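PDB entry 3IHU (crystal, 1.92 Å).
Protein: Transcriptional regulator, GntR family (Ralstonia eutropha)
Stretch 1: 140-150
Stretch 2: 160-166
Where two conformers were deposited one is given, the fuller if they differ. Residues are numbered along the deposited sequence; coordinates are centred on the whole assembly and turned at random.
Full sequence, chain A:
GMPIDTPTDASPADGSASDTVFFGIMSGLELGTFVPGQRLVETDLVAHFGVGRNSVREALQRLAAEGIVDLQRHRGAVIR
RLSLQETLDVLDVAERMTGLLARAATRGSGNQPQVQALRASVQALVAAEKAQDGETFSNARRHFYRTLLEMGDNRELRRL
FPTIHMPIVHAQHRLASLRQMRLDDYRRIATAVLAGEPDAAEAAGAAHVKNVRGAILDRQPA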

ATOM      1  N   ALA A 140       4.693   8.836   4.200  1.00 21.56           N
ATOM      2  CA  ALA A 140       3.762   9.865   3.762  1.00 21.23           C
ATOM      3  C   ALA A 140       2.779   9.219   2.762  1.00 19.85           C
ATOM      4  O   ALA A 140       1.635   9.572   2.736  1.00 20.20           O
ATOM      5  CB  ALA A 140       4.488  11.081   3.119  1.00 19.94           C
ATOM      6  N   ARG A 141       3.234   8.261   1.960  1.00 20.36           N
ATOM      7  CA  ARG A 141       2.322   7.528   1.080  1.00 20.70           C
ATOM      8  C   ARG A 141       1.215   6.858   1.896  1.00 20.92           C
ATOM      9  O   ARG A 141       0.014   7.022   1.613  1.00 20.12           O
ATOM     10  CB  ARG A 141       3.045   6.515   0.207  1.00 21.31           C
ATOM     11  CG  ARG A 141       2.069   5.823  -0.835  1.00 21.49           C
ATOM     12  CD  ARG A 141       2.549   4.444  -1.248  1.00 26.31           C
ATOM     13  NE  ARG A 141       2.538   3.487  -0.141  1.00 25.94           N
ATOM     14  CZ  ARG A 141       1.442   2.962   0.415  1.00 31.04           C
ATOM     15  NH1 ARG A 141       0.208   3.318   0.043  1.00 33.87           N
ATOM     16  NH2 ARG A 141       1.568   2.107   1.412  1.00 30.06           N
ATOM     17  N   ARG A 142       1.609   6.109   2.917  1.00 22.15           N
ATOM     18  CA  ARG A 142       0.622   5.448   3.754  0.50 22.67           C
ATOM     19  C   ARG A 142      -0.375   6.485   4.321  1.00 22.77           C
ATOM     20  O   ARG A 142      -1.592   6.253   4.259  1.00 21.66           O
ATOM     21  CB  ARG A 142       1.296   4.590   4.840  0.50 23.49           C
ATOM     22  CG  ARG A 142       0.483   3.370   5.273  0.50 25.73           C
ATOM     23  CD  ARG A 142       1.294   2.303   6.072  0.50 25.79           C
ATOM     24  NE  ARG A 142       2.271   1.562   5.259  0.50 25.12           N
ATOM     25  CZ  ARG A 142       1.995   0.506   4.483  0.50 25.46           C
ATOM     26  NH1 ARG A 142       0.760   0.036   4.371  0.50 24.08           N
ATOM     27  NH2 ARG A 142       2.976  -0.078   3.803  0.50 24.41           N
ATOM     28  N   HIS A 143       0.113   7.619   4.841  1.00 20.91           N
ATOM     29  CA  HIS A 143      -0.751   8.654   5.360  1.00 20.73           C
ATOM     30  C   HIS A 143      -1.745   9.241   4.337  1.00 19.33           C
ATOM     31  O   HIS A 143      -2.914   9.509   4.647  1.00 18.33           O
ATOM     32  CB  HIS A 143       0.126   9.792   5.967  1.00 22.08           C
ATOM     33  CG  HIS A 143      -0.663  10.835   6.665  1.00 25.85           C
ATOM     34  ND1 HIS A 143      -1.608  10.528   7.626  1.00 30.85           N
ATOM     35  CD2 HIS A 143      -0.655  12.190   6.561  1.00 28.68           C
ATOM     36  CE1 HIS A 143      -2.153  11.648   8.072  1.00 29.36           C
ATOM     37  NE2 HIS A 143      -1.592  12.666   7.447  1.00 27.97           N
ATOM     38  N   PHE A 144      -1.262   9.452   3.124  1.00 17.85           N
ATOM     39  CA  PHE A 144      -2.081   9.912   2.021  1.00 17.03           C
ATOM     40  C   PHE A 144      -3.252   8.947   1.776  1.00 15.87           C
ATOM     41  O   PHE A 144      -4.413   9.359   1.751  1.00 12.95           O
ATOM     42  CB  PHE A 144      -1.190   9.959   0.782  1.00 17.20           C
ATOM     43  CG  PHE A 144      -1.871  10.389  -0.451  1.00 17.75           C
ATOM     44  CD1 PHE A 144      -2.443  11.622  -0.535  1.00 20.31           C
ATOM     45  CD2 PHE A 144      -1.910   9.565  -1.557  1.00 20.45           C
ATOM     46  CE1 PHE A 144      -3.033  12.040  -1.708  1.00 21.29           C
ATOM     47  CE2 PHE A 144      -2.502   9.983  -2.739  1.00 17.84           C
ATOM     48  CZ  PHE A 144      -3.060  11.235  -2.795  1.00 19.80           C
ATOM     49  N   TYR A 145      -2.928   7.655   1.663  1.00 16.04           N
ATOM     50  CA  TYR A 145      -3.952   6.624   1.422  1.00 17.30           C
ATOM     51  C   TYR A 145      -4.920   6.553   2.567  1.00 17.77           C
ATOM     52  O   TYR A 145      -6.133   6.485   2.353  1.00 17.95           O
ATOM     53  CB  TYR A 145      -3.306   5.254   1.184  1.00 16.94           C
ATOM     54  CG  TYR A 145      -2.887   5.036  -0.244  1.00 19.88           C
ATOM     55  CD1 TYR A 145      -1.902   5.787  -0.833  1.00 22.50           C
ATOM     56  CD2 TYR A 145      -3.473   4.017  -1.011  1.00 24.33           C
ATOM     57  CE1 TYR A 145      -1.529   5.586  -2.139  1.00 23.37           C
ATOM     58  CE2 TYR A 145      -3.103   3.821  -2.327  1.00 25.95           C
ATOM     59  CZ  TYR A 145      -2.138   4.591  -2.877  1.00 24.58           C
ATOM     60  OH  TYR A 145      -1.809   4.342  -4.155  1.00 25.17           O
ATOM     61  N   ARG A 146      -4.411   6.558   3.799  1.00 17.69           N
ATOM     62  CA  ARG A 146      -5.308   6.521   4.944  1.00 19.38           C
ATOM     63  C   ARG A 146      -6.267   7.730   5.003  1.00 18.48           C
ATOM     64  O   ARG A 146      -7.463   7.599   5.314  1.00 17.68           O
ATOM     65  CB  ARG A 146      -4.499   6.373   6.251  1.00 19.52           C
ATOM     66  CG  ARG A 146      -5.281   6.629   7.550  1.00 26.30           C
ATOM     67  CD  ARG A 146      -6.562   5.780   7.707  1.00 35.97           C
ATOM     68  NE  ARG A 146      -6.307   4.338   7.541  1.00 42.59           N
ATOM     69  CZ  ARG A 146      -6.053   3.473   8.526  1.00 44.74           C
ATOM     70  NH1 ARG A 146      -5.999   3.870   9.788  1.00 45.86           N
ATOM     71  NH2 ARG A 146      -5.845   2.192   8.236  1.00 45.90           N
ATOM     72  N   THR A 147      -5.773   8.912   4.661  1.00 18.34           N
ATOM     73  CA  THR A 147      -6.637  10.101   4.639  1.00 17.77           C
ATOM     74  C   THR A 147      -7.704   9.928   3.572  1.00 17.57           C
ATOM     75  O   THR A 147      -8.893  10.208   3.815  1.00 15.08           O
ATOM     76  CB  THR A 147      -5.800  11.377   4.414  1.00 18.32           C
ATOM     77  OG1 THR A 147      -4.667  11.349   5.293  1.00 18.12           O
ATOM     78  CG2 THR A 147      -6.574  12.591   4.684  1.00 17.69           C
ATOM     79  N   LEU A 148      -7.310   9.428   2.401  1.00 17.93           N
ATOM     80  CA  LEU A 148      -8.296   9.181   1.370  1.00 17.97           C
ATOM     81  C   LEU A 148      -9.355   8.227   1.904  1.00 18.60           C
ATOM     82  O   LEU A 148     -10.558   8.402   1.636  1.00 16.80           O
ATOM     83  CB  LEU A 148      -7.691   8.645   0.067  1.00 18.09           C
ATOM     84  CG  LEU A 148      -6.801   9.600  -0.719  1.00 18.11           C
ATOM     85  CD1 LEU A 148      -6.142   8.816  -1.879  1.00 13.23           C
ATOM     86  CD2 LEU A 148      -7.618  10.876  -1.179  1.00 15.85           C
ATOM     87  N   LEU A 149      -8.916   7.235   2.675  1.00 19.42           N
ATOM     88  CA  LEU A 149      -9.855   6.228   3.200  1.00 19.62           C
ATOM     89  C   LEU A 149     -10.841   6.860   4.163  1.00 19.39           C
ATOM     90  O   LEU A 149     -12.039   6.644   4.047  1.00 19.47           O
ATOM     91  CB  LEU A 149      -9.093   5.106   3.881  1.00 19.21           C
ATOM     92  CG  LEU A 149      -9.920   3.928   4.393  1.00 19.62           C
ATOM     93  CD1 LEU A 149     -10.654   3.128   3.263  1.00 21.13           C
ATOM     94  CD2 LEU A 149      -8.961   3.045   5.136  1.00 20.90           C
ATOM     95  N   GLU A 150     -10.335   7.674   5.070  1.00 20.15           N
ATOM     96  CA  GLU A 150     -11.158   8.313   6.084  1.00 21.09           C
ATOM     97  C   GLU A 150     -12.145   9.250   5.449  1.00 19.82           C
ATOM     98  O   GLU A 150     -13.282   9.356   5.915  1.00 20.20           O
ATOM     99  CB  GLU A 150     -10.315   9.070   7.120  1.00 21.63           C
ATOM    100  CG  GLU A 150      -9.419   8.189   7.990  1.00 26.28           C
ATOM    101  CD  GLU A 150     -10.177   6.996   8.619  1.00 31.86           C
ATOM    102  OE1 GLU A 150     -11.286   7.209   9.182  1.00 33.02           O
ATOM    103  OE2 GLU A 150      -9.672   5.840   8.519  1.00 33.06           O
TER
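Stretch 2, residues 160-166: LFPTIHM

Stretch 2 crosses the regular helix 140-150 in a broadly reversed direction: the two axes make an angle of 140° between N-to-C directions and approach to 11.5 Å. Its own helix, about 160-165, is weakly bonded, and the bonds within it, such as Ile164 N to Phe161 O at 2.9 Å, span three residues. The reversal shows in the register, where Phe161 CA lies 8.2 Å from Leu149 CA and His165 CA lies 8.3 Å from Arg142 CA.

Leu160 makes no contact. Phe161 (chi1 t) points toward the helix and loses 102 Å² to it, the largest share in either stretch. Leu149 CD2 sits 3.7 Å from the Phe161 ring centroid and 10° off its normal, a CH-pi contact over one face, while Phe161 CZ packs 3.8 Å from Tyr145 CB. Pro162 points away, and Thr163 is out of reach.

Ile164 turns back toward the helix; its CG2 comes within 3.1 Å of Tyr145 CE2, a tight approach at the ring edge. A water bridges the same pair, 2.8 Å from Tyr145 OH and donating to Ile164 O at 3.0 Å.

His165 starts sideways, but its ring reaches in: ND1 accepts a hydrogen bond from Arg141 NH1 (2.9 Å, 143°), and Arg142 NH1 lies over one ring face, 3.7 Å from CD2 of His165. Met166, a selenomethionine with positive phi, leaves the helix without contact.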

ATOM      1  N   LEU A 160     -11.011  -4.078   2.481  1.00 33.00           N
ATOM      2  CA  LEU A 160     -10.068  -4.439   1.404  1.00 33.30           C
ATOM      3  C   LEU A 160      -8.738  -3.627   1.386  1.00 33.23           C
ATOM      4  O   LEU A 160      -7.897  -3.828   0.512  1.00 32.90           O
ATOM      5  CB  LEU A 160     -10.707  -4.122   0.044  1.00 34.22           C
ATOM      6  CG  LEU A 160     -11.801  -4.853  -0.717  1.00 36.05           C
ATOM      7  CD1 LEU A 160     -13.214  -5.089   0.037  1.00 41.22           C
ATOM      8  CD2 LEU A 160     -11.933  -4.051  -1.985  1.00 36.74           C
ATOM      9  N   PHE A 161      -8.573  -2.682   2.310  1.00 33.54           N
ATOM     10  CA  PHE A 161      -7.556  -1.607   2.190  1.00 33.36           C
ATOM     11  C   PHE A 161      -6.134  -2.106   1.892  1.00 34.03           C
ATOM     12  O   PHE A 161      -5.488  -1.620   0.971  1.00 33.34           O
ATOM     13  CB  PHE A 161      -7.592  -0.747   3.476  1.00 33.81           C
ATOM     14  CG  PHE A 161      -6.767   0.523   3.417  1.00 31.35           C
ATOM     15  CD1 PHE A 161      -7.011   1.487   2.437  1.00 30.96           C
ATOM     16  CD2 PHE A 161      -5.802   0.769   4.375  1.00 29.06           C
ATOM     17  CE1 PHE A 161      -6.267   2.668   2.386  1.00 27.48           C
ATOM     18  CE2 PHE A 161      -5.060   1.930   4.350  1.00 28.01           C
ATOM     19  CZ  PHE A 161      -5.287   2.887   3.329  1.00 27.57           C
ATOM     20  N   PRO A 162      -5.662  -3.134   2.630  1.00 35.97           N
ATOM     21  CA  PRO A 162      -4.329  -3.732   2.330  1.00 36.49           C
ATOM     22  C   PRO A 162      -4.049  -4.116   0.877  1.00 37.20           C
ATOM     23  O   PRO A 162      -2.923  -3.963   0.405  1.00 38.37           O
ATOM     24  CB  PRO A 162      -4.293  -4.962   3.236  1.00 37.39           C
ATOM     25  CG  PRO A 162      -5.203  -4.622   4.393  1.00 36.47           C
ATOM     26  CD  PRO A 162      -6.259  -3.693   3.866  1.00 35.83           C
ATOM     27  N   THR A 163      -5.031  -4.598   0.130  1.00 38.11           N
ATOM     28  CA  THR A 163      -4.781  -4.896  -1.277  1.00 38.40           C
ATOM     29  C   THR A 163      -4.284  -3.677  -2.059  1.00 37.99           C
ATOM     30  O   THR A 163      -3.429  -3.795  -2.945  1.00 38.28           O
ATOM     31  CB  THR A 163      -6.042  -5.390  -1.992  1.00 39.10           C
ATOM     32  OG1 THR A 163      -6.515  -6.578  -1.335  1.00 42.33           O
ATOM     33  CG2 THR A 163      -5.718  -5.704  -3.500  1.00 39.70           C
ATOM     34  N   ILE A 164      -4.836  -2.513  -1.724  1.00 37.41           N
ATOM     35  CA  ILE A 164      -4.562  -1.279  -2.459  1.00 37.09           C
ATOM     36  C   ILE A 164      -3.084  -0.959  -2.485  1.00 35.85           C
ATOM     37  O   ILE A 164      -2.580  -0.391  -3.445  1.00 37.35           O
ATOM     38  CB  ILE A 164      -5.383  -0.116  -1.838  1.00 36.64           C
ATOM     39  CG1 ILE A 164      -6.798  -0.128  -2.375  1.00 37.39           C
ATOM     40  CG2 ILE A 164      -4.773   1.201  -2.148  1.00 39.01           C
ATOM     41  CD1 ILE A 164      -7.776   0.597  -1.507  1.00 37.19           C
ATOM     42  N   HIS A 165      -2.379  -1.358  -1.444  1.00 34.85           N
ATOM     43  CA  HIS A 165      -0.975  -0.968  -1.242  1.00 34.76           C
ATOM     44  C   HIS A 165       0.028  -1.748  -2.106  1.00 32.86           C
ATOM     45  O   HIS A 165       1.132  -1.251  -2.369  1.00 33.21           O
ATOM     46  CB  HIS A 165      -0.614  -1.145   0.251  1.00 35.14           C
ATOM     47  CG  HIS A 165      -1.394  -0.260   1.164  1.00 37.38           C
ATOM     48  ND1 HIS A 165      -1.381   1.112   1.052  1.00 39.86           N
ATOM     49  CD2 HIS A 165      -2.201  -0.542   2.216  1.00 39.47           C
ATOM     50  CE1 HIS A 165      -2.134   1.642   1.999  1.00 38.62           C
ATOM     51  NE2 HIS A 165      -2.654   0.657   2.711  1.00 40.88           N
HETATM   52  N   MSE A 166      -0.355  -2.969  -2.494  1.00 30.32           N
HETATM   53  CA  MSE A 166       0.481  -3.851  -3.327  0.60 28.98           C
HETATM   54  C   MSE A 166       1.906  -4.048  -2.852  1.00 27.95           C
HETATM   55  O   MSE A 166       2.851  -3.817  -3.589  1.00 27.01           O
HETATM   56  CB  MSE A 166       0.518  -3.321  -4.751  0.60 28.49           C
HETATM   57  CG  MSE A 166      -0.751  -3.421  -5.431  0.60 27.37           C
HETATM   58 SE   MSE A 166      -0.422  -2.938  -7.214  0.45 25.13          SE
HETATM   59  CE  MSE A 166      -0.661  -1.005  -7.059  0.60 15.28           C
TER
HETATM   60  O   HOH W   1      -2.797   1.934  -5.251  1.00 25.18           O